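Local coordinates for protein putative oxidoreductase (Jannaschia sp., PDB 3C24) that is a putative oxidoreductase that probably binds a nicotinamide dinucleotide on a Rossmann-type N-terminal region, at residues A[85-88]-A[89-92]; A[166-169]-A[170-174]; A[183-186]-A[187-191]; A[234-237]-A[238-242]. All coordinates share one frame; numbering follows the deposited sequence.

Interaction 1. Residues A[85-88]-A[89-92]; sequences EDIV and PRVR
Towards the end of helix 77-87, in the Rossmann-type nucleotide-binding region inferred from the family, Ile87 O receives Arg90 N at 2.8 Å. The N-H...O angle of 149° supports a sound bond, although the donor stands above the carbonyl plane and off its lone pairs. Val91 N adds a weak bond to the same oxygen, at 3.4 Å. Pro89 has no N-H to offer Glu85 O, and its CD sits 3.3 Å from that oxygen. Val88 CB closes on the proline ring at CD, 3.5 Å away, the two side chains meeting at about a right angle.

On the polar side, Asp86 has CG anti to its amide nitrogen (chi1 177°), which brings OD1 to the edge of the Arg90 guanidinium. Carboxylate and guanidinium planes differ by only 10°, yet OD1 to NH1 is 4.0 Å, a long salt bridge; the stronger partner of Arg90 is Asp62, through NH2. Ile87 CG1 meets Val91 CG1 at 3.9 Å on the buried side. Ile87 also packs on Trp64 and Ile65 ahead of strand 70-73, Val91 leans on Ile116 just before strand 117-123, and Arg113 bonds the carbonyls of Val88 and Val91, fastening the turn that leads into strand 96-99.

Interaction 2. Residues A[166-169]-A[170-174]; sequences ADIC and ETMWS
Hydrogen bonds first: Asp167 O is gripped twice by Thr171, by OG1 at 2.7 Å and by the backbone N at 3.0 Å, and the two donors reach it from opposite faces of the carbonyl plane. The hydroxyl can do this because it lies anti to its own carbonyl carbon (chi1 -53°) and folds back over the preceding turn. Met172 N bonds Ile168 O at 2.8 Å, and Trp173 N closes the last turn on Cys169 O.

Two like-charged carboxylates lie near each other, each bonded by outside groups. Asp167 OD1 and Glu170 OE1 come within 4.6 Å of each other, and Asn7 ND2 bonds both, which probably eases the repulsion; Asp167 OD2 takes His36, and Glu170 OE2 takes Thr179. A leucine at Glu170 has no carboxylate, so Thr179 of strand 176-181 would probably lose its bond to the helix, and Asn7 one of its two acceptors. The helix concerned, 160-172, is the crossover of a beta-alpha-beta unit between the parallel strands 148-156 and 176-181.

Apolar contacts gather on its buried side. Met172, a selenomethionine, bends at chi3 (-60°) and brings CE 4.0 Å from Cys169 SG and 4.1 Å from Ile168 CG2. Cys169 CB touches Trp173 CZ3 at 3.7 Å, while SG lies 4.6 Å from the centroid of the six-membered ring, 46° off its normal, an oblique sulfur-aromatic contact. Ile150 of strand 148-156 packs on both Cys169 and Trp173, and Ile27 of helix 22-33 on Met172 and Trp173.

Interaction 3. Residues A[183-186]-A[187-191]; sequences TTEQ and LAILE
Thr183 O takes the amide of Leu187 at 2.9 Å, with an N-H...O angle of 156°. The same threonine exchanges two further bonds with Gln186. Its OG1 accepts from Gln186 N at 3.0 Å (162°), while its own N gives to Gln186 OE1, also at 3.0 Å and almost straight at 169°. This reciprocal pair is a capping box, with Thr183 as N-cap of the long helix 184-217 of the C-terminal region; it satisfies the amide of Gln186, which has no earlier helical turn to supply a carbonyl. Gln186 NE2 is left to bond Tyr217 O of the second subunit, so one amide group serves both the cap and the dimer interface.

Further along, Ile189 N bonds Glu185 O at 2.9 Å and Ile189 CG1 lies 3.2 Å from that oxygen. Glu185 CG comes within 4.2 Å of Ile189 CD1, and its carboxylate turns elsewhere, to Tyr106. Leu190 CG is 3.5 Å from Gln186 O. Leu187 and Leu190 both pack on Val151 of strand 148-156, and Phe227 of the second subunit packs against Leu190.

Interaction 4. Residues A[234-237]-A[238-242]; sequences VEIA and MWFGY
Ile236 and Phe240 lie side by side and point the same way, CG2 meeting ring atom CD2 at 3.7 Å. The Phe240 ring is turned so that Ile236 O lies in its plane at the edge, 3.5 Å from CD2, while Phe240 N bonds the same oxygen. Val234 and Met238, a selenomethionine, likewise lie side by side and point the same way, Val234 CG2 to Met238 CE at 4.1 Å.

Trp239 presents an edge too: Glu235 O lies near the indole plane, 3.2 Å from CE3. Trp239 NE1 bonds Glu204 of the second subunit, while Lys245 makes a cation-pi contact with the indole. Replaced by an alanine, Trp239 would probably leave Glu204 of the second subunit without this donor and Lys245 without its aromatic partner, and open a gap beside Met200 of that subunit. Ile236 meets its own counterpart across the dimer interface.

Tyr242 turns back so that its CB lies 4.0 Å from Ala237 CB, and its ring meets Phe129 of the same chain. Tyr242 N bonds Ala237 O at 2.8 Å (147°), and Gly241 N makes a weak bond to Met238 O at 3.4 Å. With Gly241 at a positive phi of 74° as the C-prime residue, these two bonds define a Schellman motif terminating helix 221-239.

How the interactions relate
The four contacts follow one another along the chain without touching. Interaction 1 stands apart in the N-terminal, Rossmann-type region, while the other three belong to the C-terminal, phosphogluconate-dehydrogenase-like region. Interactions 2 and 3 are the nearest pair, about 8 Å between nearest atoms, and strand 176-181 separates them in sequence; both pack on strand 148-156. Interactions 3 and 4 lie on the successive helices 184-217 and 221-239, with centres 25 Å apart, and both touch the second subunit. Interactions 1 and 4 lie on opposite sides of the chain's centre, 47 Å between centres. A sulfate ion, probably from the crystallisation liquor, rests about 5 Å from the Trp173 side chain of interaction 2.

Interaction 1. Residues A[85-88]-A[89-92]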
loop_
_atom_site.group_PDB
_atom_site.type_symbol
_atom_site.label_atom_id
_atom_site.label_comp_id
_atom_site.label_asym_id
_atom_site.label_seq_id
_atom_site.Cartn_x
_atom_site.Cartn_y
_atom_site.Cartn_z
ATOM N N GLU A 85 -3.268 -36.435 7.897
ATOM C CA GLU A 85 -3.172 -37.893 7.704
ATOM C C GLU A 85 -3.383 -38.611 9.010
ATOM O O GLU A 85 -3.867 -39.730 9.047
ATOM C CB GLU A 85 -1.841 -38.299 7.075
ATOM C CG GLU A 85 -1.853 -37.933 5.569
ATOM C CD GLU A 85 -0.495 -38.016 4.863
ATOM O OE1 GLU A 85 0.521 -38.259 5.533
ATOM O OE2 GLU A 85 -0.458 -37.853 3.614
ATOM N N ASP A 86 -2.996 -37.938 10.076
ATOM C CA ASP A 86 -3.134 -38.504 11.401
ATOM C C ASP A 86 -4.572 -38.404 11.908
ATOM O O ASP A 86 -5.176 -39.405 12.329
ATOM C CB ASP A 86 -2.241 -37.761 12.374
ATOM C CG ASP A 86 -2.397 -38.265 13.805
ATOM O OD1 ASP A 86 -3.400 -38.955 14.102
ATOM O OD2 ASP A 86 -1.517 -37.959 14.634
ATOM N N ILE A 87 -5.154 -37.219 11.763
ATOM C CA ILE A 87 -6.475 -36.929 12.369
ATOM C C ILE A 87 -7.678 -37.267 11.505
ATOM O O ILE A 87 -8.681 -37.778 12.003
ATOM C CB ILE A 87 -6.595 -35.437 12.897
ATOM C CG1 ILE A 87 -7.787 -35.317 13.863
ATOM C CG2 ILE A 87 -6.726 -34.381 11.781
ATOM C CD1 ILE A 87 -7.698 -36.171 15.132
ATOM N N VAL A 88 -7.609 -36.983 10.214
ATOM C CA VAL A 88 -8.775 -37.221 9.349
ATOM C C VAL A 88 -9.377 -38.623 9.482
ATOM O O VAL A 88 -10.598 -38.761 9.531
ATOM C CB VAL A 88 -8.515 -36.806 7.857
ATOM C CG1 VAL A 88 -9.586 -37.392 6.860
ATOM C CG2 VAL A 88 -8.437 -35.290 7.754
ATOM N N PRO A 89 -8.545 -39.687 9.509
ATOM C CA PRO A 89 -9.171 -41.022 9.615
ATOM C C PRO A 89 -9.797 -41.342 10.965
ATOM O O PRO A 89 -10.536 -42.359 11.102
ATOM C CB PRO A 89 -8.002 -41.976 9.392
ATOM C CG PRO A 89 -6.970 -41.177 8.667
ATOM C CD PRO A 89 -7.120 -39.770 9.128
ATOM N N ARG A 90 -9.523 -40.484 11.943
ATOM C CA ARG A 90 -9.966 -40.711 13.330
ATOM C C ARG A 90 -11.272 -40.044 13.736
ATOM O O ARG A 90 -11.900 -40.417 14.715
ATOM C CB ARG A 90 -8.855 -40.284 14.330
ATOM C CG ARG A 90 -7.487 -40.916 14.106
ATOM C CD ARG A 90 -6.459 -40.397 15.170
ATOM N NE ARG A 90 -6.777 -40.930 16.493
ATOM C CZ ARG A 90 -6.144 -40.617 17.623
ATOM N NH1 ARG A 90 -5.142 -39.764 17.604
ATOM N NH2 ARG A 90 -6.510 -41.169 18.762
ATOM N N VAL A 91 -11.667 -39.023 12.976
ATOM C CA VAL A 91 -12.865 -38.258 13.326
ATOM C C VAL A 91 -14.161 -38.980 12.939
ATOM O O VAL A 91 -14.147 -39.852 12.085
ATOM C CB VAL A 91 -12.831 -36.835 12.748
ATOM C CG1 VAL A 91 -11.588 -36.060 13.303
ATOM C CG2 VAL A 91 -12.857 -36.865 11.177
ATOM N N ARG A 92 -15.264 -38.623 13.592
ATOM C CA ARG A 92 -16.553 -39.231 13.286
ATOM C C ARG A 92 -17.045 -38.753 11.913
ATOM O O ARG A 92 -16.691 -37.639 11.451
ATOM C CB ARG A 92 -17.608 -38.851 14.333
ATOM C CG ARG A 92 -17.321 -39.341 15.746
ATOM C CD ARG A 92 -18.338 -38.660 16.698
ATOM N NE ARG A 92 -18.202 -37.187 16.747
ATOM C CZ ARG A 92 -19.056 -36.380 17.369
ATOM N NH1 ARG A 92 -20.128 -36.869 17.969
ATOM N NH2 ARG A 92 -18.862 -35.075 17.369
#

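Interaction 2. Residues A[166-169]-A[170-174]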
loop_
_atom_site.group_PDB
_atom_site.type_symbol
_atom_site.label_atom_id
_atom_site.label_comp_id
_atom_site.label_asym_id
_atom_site.label_seq_id
_atom_site.Cartn_x
_atom_site.Cartn_y
_atom_site.Cartn_z
ATOM N N ALA A 166 -18.526 -21.188 8.198
ATOM C CA ALA A 166 -18.463 -19.727 8.114
ATOM C C ALA A 166 -18.616 -19.073 9.501
ATOM O O ALA A 166 -17.913 -18.103 9.846
ATOM C CB ALA A 166 -19.518 -19.192 7.146
ATOM N N ASP A 167 -19.560 -19.618 10.252
ATOM C CA ASP A 167 -19.810 -19.130 11.625
ATOM C C ASP A 167 -18.551 -19.303 12.492
ATOM O O ASP A 167 -18.188 -18.411 13.285
ATOM C CB ASP A 167 -20.983 -19.844 12.253
ATOM C CG ASP A 167 -21.335 -19.283 13.608
ATOM O OD1 ASP A 167 -21.905 -18.182 13.652
ATOM O OD2 ASP A 167 -21.049 -19.950 14.623
ATOM N N ILE A 168 -17.890 -20.434 12.349
ATOM C CA ILE A 168 -16.683 -20.680 13.117
ATOM C C ILE A 168 -15.593 -19.674 12.721
ATOM O O ILE A 168 -14.960 -19.026 13.587
ATOM C CB ILE A 168 -16.164 -22.107 13.010
ATOM C CG1 ILE A 168 -17.236 -23.128 13.467
ATOM C CG2 ILE A 168 -14.906 -22.254 13.859
ATOM C CD1 ILE A 168 -17.818 -22.810 14.798
ATOM N N CYS A 169 -15.426 -19.482 11.424
ATOM C CA CYS A 169 -14.417 -18.511 10.942
ATOM C C CYS A 169 -14.729 -17.094 11.369
ATOM O O CYS A 169 -13.827 -16.326 11.726
ATOM C CB CYS A 169 -14.271 -18.559 9.416
ATOM S SG CYS A 169 -13.508 -20.080 8.848
ATOM N N GLU A 170 -16.011 -16.757 11.369
ATOM C CA GLU A 170 -16.457 -15.410 11.777
ATOM C C GLU A 170 -16.216 -15.169 13.274
ATOM O O GLU A 170 -15.948 -14.028 13.742
ATOM C CB GLU A 170 -17.911 -15.208 11.423
ATOM C CG GLU A 170 -18.149 -14.977 9.957
ATOM C CD GLU A 170 -19.609 -15.137 9.549
ATOM O OE1 GLU A 170 -20.456 -15.270 10.445
ATOM O OE2 GLU A 170 -19.893 -15.145 8.334
ATOM N N THR A 171 -16.236 -16.260 14.022
ATOM C CA THR A 171 -15.980 -16.216 15.466
ATOM C C THR A 171 -14.472 -16.104 15.692
ATOM O O THR A 171 -14.010 -15.273 16.478
ATOM C CB THR A 171 -16.475 -17.475 16.172
ATOM O OG1 THR A 171 -17.840 -17.688 15.832
ATOM C CG2 THR A 171 -16.232 -17.394 17.703
HETATM N N MSE A 172 -13.689 -16.915 14.969
HETATM C CA MSE A 172 -12.232 -16.912 15.146
HETATM C C MSE A 172 -11.542 -15.621 14.752
HETATM O O MSE A 172 -10.505 -15.233 15.360
HETATM C CB MSE A 172 -11.586 -18.086 14.397
HETATM C CG MSE A 172 -12.014 -19.397 14.928
HETATM SE SE MSE A 172 -10.987 -20.834 14.013
HETATM C CE MSE A 172 -11.506 -20.536 12.249
ATOM N N TRP A 173 -12.136 -14.944 13.780
ATOM C CA TRP A 173 -11.509 -13.781 13.159
ATOM C C TRP A 173 -12.282 -12.496 13.322
ATOM O O TRP A 173 -12.052 -11.522 12.593
ATOM C CB TRP A 173 -11.258 -14.054 11.666
ATOM C CG TRP A 173 -10.250 -15.158 11.439
ATOM C CD1 TRP A 173 -9.138 -15.359 12.137
ATOM C CD2 TRP A 173 -10.255 -16.139 10.379
ATOM N NE1 TRP A 173 -8.442 -16.430 11.636
ATOM C CE2 TRP A 173 -9.107 -16.926 10.554
ATOM C CE3 TRP A 173 -11.125 -16.435 9.320
ATOM C CZ2 TRP A 173 -8.794 -17.990 9.718
ATOM C CZ3 TRP A 173 -10.805 -17.501 8.468
ATOM C CH2 TRP A 173 -9.645 -18.267 8.688
ATOM N N SER A 174 -13.187 -12.501 14.308
ATOM C CA SER A 174 -14.026 -11.320 14.619
ATOM C C SER A 174 -13.150 -10.125 14.975
ATOM O O SER A 174 -12.141 -10.293 15.612
ATOM C CB SER A 174 -15.012 -11.575 15.760
ATOM O OG SER A 174 -14.321 -11.786 16.962
#

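Interaction 3. Residues A[183-186]-A[187-191]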
loop_
_atom_site.group_PDB
_atom_site.type_symbol
_atom_site.label_atom_id
_atom_site.label_comp_id
_atom_site.label_asym_id
_atom_site.label_seq_id
_atom_site.Cartn_x
_atom_site.Cartn_y
_atom_site.Cartn_z
ATOM N N THR A 183 -15.123 -20.904 -4.408
ATOM C CA THR A 183 -14.737 -22.305 -4.585
ATOM C C THR A 183 -13.335 -22.493 -4.066
ATOM O O THR A 183 -12.587 -21.522 -3.865
ATOM C CB THR A 183 -14.738 -22.751 -6.061
ATOM O OG1 THR A 183 -13.724 -22.050 -6.793
ATOM C CG2 THR A 183 -16.119 -22.499 -6.695
ATOM N N THR A 184 -12.946 -23.749 -3.893
ATOM C CA THR A 184 -11.596 -24.095 -3.455
ATOM C C THR A 184 -10.563 -23.471 -4.394
ATOM O O THR A 184 -9.597 -22.854 -3.949
ATOM C CB THR A 184 -11.378 -25.611 -3.412
ATOM O OG1 THR A 184 -12.348 -26.170 -2.534
ATOM C CG2 THR A 184 -9.950 -26.004 -2.914
ATOM N N GLU A 185 -10.779 -23.619 -5.697
ATOM C CA GLU A 185 -9.822 -23.067 -6.670
ATOM C C GLU A 185 -9.746 -21.535 -6.660
ATOM O O GLU A 185 -8.667 -20.931 -6.750
ATOM C CB GLU A 185 -10.121 -23.584 -8.068
ATOM C CG GLU A 185 -9.101 -23.084 -9.078
ATOM C CD GLU A 185 -9.221 -23.788 -10.421
ATOM O OE1 GLU A 185 -10.058 -23.354 -11.250
ATOM O OE2 GLU A 185 -8.467 -24.776 -10.620
ATOM N N GLN A 186 -10.914 -20.913 -6.528
ATOM C CA GLN A 186 -10.979 -19.469 -6.422
ATOM C C GLN A 186 -10.222 -18.986 -5.183
ATOM O O GLN A 186 -9.458 -17.999 -5.242
ATOM C CB GLN A 186 -12.421 -18.980 -6.411
ATOM C CG GLN A 186 -13.100 -19.043 -7.788
ATOM C CD GLN A 186 -14.558 -18.711 -7.726
ATOM O OE1 GLN A 186 -15.204 -18.963 -6.714
ATOM N NE2 GLN A 186 -15.106 -18.161 -8.824
ATOM N N LEU A 187 -10.364 -19.700 -4.050
ATOM C CA LEU A 187 -9.670 -19.283 -2.832
ATOM C C LEU A 187 -8.166 -19.392 -3.035
ATOM O O LEU A 187 -7.409 -18.513 -2.622
ATOM C CB LEU A 187 -10.069 -20.129 -1.640
ATOM C CG LEU A 187 -10.144 -19.372 -0.312
ATOM C CD1 LEU A 187 -10.768 -20.295 0.721
ATOM C CD2 LEU A 187 -8.844 -18.814 0.198
ATOM N N ALA A 188 -7.740 -20.446 -3.748
ATOM C CA ALA A 188 -6.310 -20.676 -4.053
ATOM C C ALA A 188 -5.758 -19.558 -4.947
ATOM O O ALA A 188 -4.648 -19.087 -4.762
ATOM C CB ALA A 188 -6.076 -22.042 -4.697
ATOM N N ILE A 189 -6.577 -19.107 -5.886
ATOM C CA ILE A 189 -6.206 -17.965 -6.768
ATOM C C ILE A 189 -5.964 -16.709 -5.957
ATOM O O ILE A 189 -5.083 -15.891 -6.255
ATOM C CB ILE A 189 -7.267 -17.748 -7.901
ATOM C CG1 ILE A 189 -7.250 -18.948 -8.868
ATOM C CG2 ILE A 189 -7.023 -16.407 -8.661
ATOM C CD1 ILE A 189 -8.420 -18.991 -9.885
ATOM N N LEU A 190 -6.771 -16.557 -4.914
ATOM C CA LEU A 190 -6.631 -15.401 -4.011
ATOM C C LEU A 190 -5.361 -15.571 -3.170
ATOM O O LEU A 190 -4.575 -14.637 -3.013
ATOM C CB LEU A 190 -7.864 -15.205 -3.156
ATOM C CG LEU A 190 -9.144 -14.755 -3.858
ATOM C CD1 LEU A 190 -10.314 -14.676 -2.852
ATOM C CD2 LEU A 190 -8.966 -13.403 -4.546
ATOM N N GLU A 191 -5.178 -16.765 -2.623
ATOM C CA GLU A 191 -3.987 -17.106 -1.842
ATOM C C GLU A 191 -3.696 -18.592 -2.059
ATOM O O GLU A 191 -4.492 -19.401 -1.682
ATOM C CB GLU A 191 -4.173 -16.762 -0.373
ATOM C CG GLU A 191 -5.256 -17.500 0.315
ATOM C CD GLU A 191 -4.781 -18.765 1.041
ATOM O OE1 GLU A 191 -3.564 -19.023 1.172
ATOM O OE2 GLU A 191 -5.668 -19.480 1.487
#

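Interaction 4. Residues A[234-237]-A[238-242]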
loop_
_atom_site.group_PDB
_atom_site.type_symbol
_atom_site.label_atom_id
_atom_site.label_comp_id
_atom_site.label_asym_id
_atom_site.label_seq_id
_atom_site.Cartn_x
_atom_site.Cartn_y
_atom_site.Cartn_z
ATOM N N VAL A 234 -0.836 7.877 -1.588
ATOM C CA VAL A 234 -1.615 8.562 -2.618
ATOM C C VAL A 234 -1.926 7.669 -3.835
ATOM O O VAL A 234 -3.033 7.750 -4.351
ATOM C CB VAL A 234 -0.932 9.894 -3.043
ATOM C CG1 VAL A 234 0.221 9.686 -3.960
ATOM C CG2 VAL A 234 -1.954 10.831 -3.687
ATOM N N GLU A 235 -0.981 6.821 -4.277
ATOM C CA GLU A 235 -1.194 6.027 -5.479
ATOM C C GLU A 235 -2.181 4.899 -5.242
ATOM O O GLU A 235 -3.070 4.707 -6.066
ATOM C CB GLU A 235 0.128 5.513 -6.039
ATOM C CG GLU A 235 1.068 6.633 -6.465
ATOM C CD GLU A 235 2.340 6.176 -7.107
ATOM O OE1 GLU A 235 2.457 4.986 -7.424
ATOM O OE2 GLU A 235 3.245 7.046 -7.301
ATOM N N ILE A 236 -2.094 4.214 -4.090
ATOM C CA ILE A 236 -3.070 3.148 -3.813
ATOM C C ILE A 236 -4.432 3.776 -3.636
ATOM O O ILE A 236 -5.444 3.271 -4.121
ATOM C CB ILE A 236 -2.639 2.251 -2.594
ATOM C CG1 ILE A 236 -1.316 1.567 -2.911
ATOM C CG2 ILE A 236 -3.755 1.244 -2.268
ATOM C CD1 ILE A 236 -0.636 0.796 -1.721
ATOM N N ALA A 237 -4.487 4.916 -2.973
ATOM C CA ALA A 237 -5.771 5.587 -2.729
ATOM C C ALA A 237 -6.434 5.975 -4.061
ATOM O O ALA A 237 -7.622 5.730 -4.272
ATOM C CB ALA A 237 -5.631 6.825 -1.820
HETATM N N MSE A 238 -5.650 6.548 -4.967
HETATM C CA MSE A 238 -6.197 6.981 -6.274
HETATM C C MSE A 238 -6.608 5.787 -7.128
HETATM O O MSE A 238 -7.707 5.765 -7.681
HETATM C CB MSE A 238 -5.211 7.874 -7.040
HETATM C CG MSE A 238 -5.035 9.161 -6.345
HETATM SE SE MSE A 238 -4.054 10.484 -7.430
HETATM C CE MSE A 238 -2.454 9.512 -7.494
ATOM N N TRP A 239 -5.747 4.778 -7.176
ATOM C CA TRP A 239 -6.019 3.655 -8.044
ATOM C C TRP A 239 -7.188 2.798 -7.604
ATOM O O TRP A 239 -7.851 2.136 -8.459
ATOM C CB TRP A 239 -4.747 2.837 -8.313
ATOM C CG TRP A 239 -4.157 3.165 -9.630
ATOM C CD1 TRP A 239 -4.351 2.487 -10.790
ATOM C CD2 TRP A 239 -3.292 4.244 -9.940
ATOM N NE1 TRP A 239 -3.657 3.068 -11.790
ATOM C CE2 TRP A 239 -2.994 4.153 -11.306
ATOM C CE3 TRP A 239 -2.757 5.289 -9.205
ATOM C CZ2 TRP A 239 -2.187 5.061 -11.951
ATOM C CZ3 TRP A 239 -1.947 6.190 -9.844
ATOM C CH2 TRP A 239 -1.678 6.077 -11.207
ATOM N N PHE A 240 -7.401 2.742 -6.298
ATOM C CA PHE A 240 -8.472 1.891 -5.677
ATOM C C PHE A 240 -9.741 2.684 -5.304
ATOM O O PHE A 240 -10.627 2.185 -4.621
ATOM C CB PHE A 240 -7.925 1.072 -4.534
ATOM C CG PHE A 240 -7.101 -0.124 -4.965
ATOM C CD1 PHE A 240 -7.695 -1.348 -5.204
ATOM C CD2 PHE A 240 -5.759 -0.021 -5.169
ATOM C CE1 PHE A 240 -6.910 -2.458 -5.584
ATOM C CE2 PHE A 240 -5.009 -1.098 -5.558
ATOM C CZ PHE A 240 -5.599 -2.317 -5.775
ATOM N N GLY A 241 -9.798 3.916 -5.772
ATOM C CA GLY A 241 -11.010 4.778 -5.598
ATOM C C GLY A 241 -11.301 5.375 -4.236
ATOM O O GLY A 241 -12.456 5.684 -3.899
ATOM N N TYR A 242 -10.261 5.542 -3.445
ATOM C CA TYR A 242 -10.367 6.140 -2.125
ATOM C C TYR A 242 -10.181 7.625 -2.244
ATOM O O TYR A 242 -10.559 8.404 -1.364
ATOM C CB TYR A 242 -9.333 5.561 -1.166
ATOM C CG TYR A 242 -9.676 4.198 -0.734
ATOM C CD1 TYR A 242 -9.227 3.096 -1.426
ATOM C CD2 TYR A 242 -10.462 3.998 0.390
ATOM C CE1 TYR A 242 -9.574 1.846 -1.026
ATOM C CE2 TYR A 242 -10.810 2.748 0.794
ATOM C CZ TYR A 242 -10.345 1.676 0.103
ATOM O OH TYR A 242 -10.673 0.418 0.487
#